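Local structure of Lpg2148(MvcA) (Legionella pneumophila subsp. pneumophila str. Philadelphia 1, 6K11) at residues A[94-99]-A[327-331]. The protein is an effector of Legionella pneumophila that probably acts as a deamidase-type deubiquitinase and so regulates the activity of the host ubiquitin-conjugating enzyme UBE2N. Sequence-based numbering, arbitrary orientation.
Sequences TKYEAL and VKFKI
The Tyr96 ring slots between the side chains of two lysines, with Lys328 CE over one face and Lys330 CE over the opposite one. Lys330 makes the closer contact: its CE lies 3.6 Å from the Tyr96 ring centroid, a CH-pi contact. Its NZ lies 4.2 Å from that centroid, a cation-pi interaction. Lys330 NZ donates to Thr94 O at 2.8 Å, and Phe91 O accepts a further bond from it. Lys328 (chi1 p) passes the Tyr96 ring, and its end leads away from 94-99 to a salt bridge with Asp127. Both backbones are extended and roughly antiparallel, 142° apart end to end; strand pairing starts at Glu97, after loop 94-96 (phi near -70 to -80°, psi near 145°). Glu97 and Phe329 form a hydrogen-bonded pair, with Glu97 N to Phe329 O 2.8 Å and Phe329 N to Glu97 O 2.9 Å. Ala98 and Lys328 are the next, non-hydrogen-bonded pair, CA atoms 4.2 Å apart. Leu99 N donates to Val327 O at 2.9 Å. On the Glu97 side of the sheet, Phe329 (chi1 p) turns its ring under Glu97 CB, and Leu99 CD1 packs 4.1 Å from Phe329 CE2. Leu106 of helix 104-111 touches both Leu99 and Phe329. Lys95 NZ bridges to Glu97 OE1 at 2.8 Å. Strand 325-333 pairs on with strand 120-129, so strand 97-98, which follows helix 85-93 after that loop, is an edge strand of a five-stranded antiparallel sheet.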
loop_
_atom_site.group_PDB
_atom_site.type_symbol
_atom_site.label_atom_id
_atom_site.label_comp_id
_atom_site.label_asym_id
_atom_site.label_seq_id
_atom_site.Cartn_x
_atom_site.Cartn_y
_atom_site.Cartn_z
ATOM N N THR A 94 -16.164 3.239 4.887
ATOM C CA THR A 94 -17.022 2.856 3.776
ATOM C C THR A 94 -16.395 1.675 3.052
ATOM O O THR A 94 -15.172 1.583 2.935
ATOM C CB THR A 94 -17.232 4.026 2.808
ATOM O OG1 THR A 94 -17.806 5.138 3.508
ATOM C CG2 THR A 94 -18.187 3.635 1.679
ATOM N N LYS A 95 -17.235 0.759 2.579
ATOM C CA LYS A 95 -16.727 -0.418 1.889
ATOM C C LYS A 95 -16.211 -0.064 0.494
ATOM O O LYS A 95 -16.694 0.861 -0.165
ATOM C CB LYS A 95 -17.805 -1.503 1.792
ATOM C CG LYS A 95 -19.121 -1.024 1.217
ATOM C CD LYS A 95 -19.230 -1.206 -0.299
ATOM C CE LYS A 95 -20.694 -1.035 -0.748
ATOM N NZ LYS A 95 -20.812 -0.476 -2.102
ATOM N N TYR A 96 -15.218 -0.824 0.050
ATOM C CA TYR A 96 -14.775 -0.766 -1.335
ATOM C C TYR A 96 -15.697 -1.603 -2.220
ATOM O O TYR A 96 -16.222 -2.638 -1.801
ATOM C CB TYR A 96 -13.340 -1.282 -1.465
ATOM C CG TYR A 96 -12.248 -0.317 -1.024
ATOM C CD1 TYR A 96 -11.793 0.688 -1.880
ATOM C CD2 TYR A 96 -11.651 -0.429 0.236
ATOM C CE1 TYR A 96 -10.783 1.567 -1.497
ATOM C CE2 TYR A 96 -10.637 0.451 0.635
ATOM C CZ TYR A 96 -10.205 1.443 -0.247
ATOM O OH TYR A 96 -9.210 2.324 0.122
ATOM N N GLU A 97 -15.894 -1.142 -3.455
ATOM C CA GLU A 97 -16.579 -1.907 -4.491
ATOM C C GLU A 97 -15.590 -2.417 -5.536
ATOM O O GLU A 97 -14.686 -1.696 -5.969
ATOM C CB GLU A 97 -17.677 -1.075 -5.158
ATOM C CG GLU A 97 -18.955 -1.089 -4.357
ATOM C CD GLU A 97 -19.992 -0.165 -4.940
ATOM O OE1 GLU A 97 -20.054 0.979 -4.418
ATOM O OE2 GLU A 97 -20.730 -0.559 -5.886
ATOM N N ALA A 98 -15.751 -3.670 -5.933
ATOM C CA ALA A 98 -14.934 -4.179 -7.024
ATOM C C ALA A 98 -15.290 -3.456 -8.319
ATOM O O ALA A 98 -16.463 -3.214 -8.613
ATOM C CB ALA A 98 -15.122 -5.693 -7.167
ATOM N N LEU A 99 -14.260 -3.070 -9.077
ATOM C CA LEU A 99 -14.480 -2.529 -10.411
ATOM C C LEU A 99 -15.044 -3.628 -11.305
ATOM O O LEU A 99 -14.493 -4.731 -11.368
ATOM C CB LEU A 99 -13.172 -1.975 -10.992
ATOM C CG LEU A 99 -13.261 -1.210 -12.321
ATOM C CD1 LEU A 99 -14.084 0.066 -12.165
ATOM C CD2 LEU A 99 -11.864 -0.889 -12.881
ATOM N N VAL A 327 -9.003 -4.504 -8.853
ATOM C CA VAL A 327 -9.151 -3.077 -8.593
ATOM C C VAL A 327 -10.469 -2.868 -7.863
ATOM O O VAL A 327 -11.511 -3.363 -8.308
ATOM C CB VAL A 327 -9.123 -2.259 -9.898
ATOM C CG1 VAL A 327 -9.122 -0.767 -9.596
ATOM C CG2 VAL A 327 -7.924 -2.653 -10.769
ATOM N N LYS A 328 -10.423 -2.136 -6.752
ATOM C CA LYS A 328 -11.619 -1.749 -6.019
ATOM C C LYS A 328 -11.537 -0.260 -5.723
ATOM O O LYS A 328 -10.451 0.325 -5.701
ATOM C CB LYS A 328 -11.796 -2.553 -4.715
ATOM C CG LYS A 328 -10.568 -2.626 -3.839
ATOM C CD LYS A 328 -10.654 -3.744 -2.770
ATOM C CE LYS A 328 -9.590 -3.510 -1.695
ATOM N NZ LYS A 328 -9.279 -4.671 -0.828
ATOM N N PHE A 329 -12.702 0.348 -5.494
ATOM C CA PHE A 329 -12.794 1.794 -5.400
ATOM C C PHE A 329 -13.925 2.178 -4.459
ATOM O O PHE A 329 -14.850 1.403 -4.200
ATOM C CB PHE A 329 -13.037 2.435 -6.772
ATOM C CG PHE A 329 -14.413 2.170 -7.307
ATOM C CD1 PHE A 329 -15.464 3.039 -7.031
ATOM C CD2 PHE A 329 -14.670 1.032 -8.056
ATOM C CE1 PHE A 329 -16.742 2.788 -7.502
ATOM C CE2 PHE A 329 -15.946 0.773 -8.538
ATOM C CZ PHE A 329 -16.988 1.653 -8.253
ATOM N N LYS A 330 -13.836 3.405 -3.967
ATOM C CA LYS A 330 -14.905 4.031 -3.212
ATOM C C LYS A 330 -14.873 5.515 -3.544
ATOM O O LYS A 330 -13.815 6.069 -3.868
ATOM C CB LYS A 330 -14.749 3.781 -1.714
ATOM C CG LYS A 330 -13.478 4.346 -1.124
ATOM C CD LYS A 330 -13.569 4.322 0.393
ATOM C CE LYS A 330 -12.441 3.581 1.034
ATOM N NZ LYS A 330 -12.806 3.051 2.382
ATOM N N ILE A 331 -16.037 6.155 -3.492
ATOM C CA ILE A 331 -16.171 7.495 -4.040
ATOM C C ILE A 331 -17.003 8.357 -3.099
ATOM O O ILE A 331 -17.910 7.873 -2.418
ATOM C CB ILE A 331 -16.778 7.431 -5.467
ATOM C CG1 ILE A 331 -16.856 8.823 -6.089
ATOM C CG2 ILE A 331 -18.135 6.723 -5.447
ATOM C CD1 ILE A 331 -17.207 8.824 -7.566
#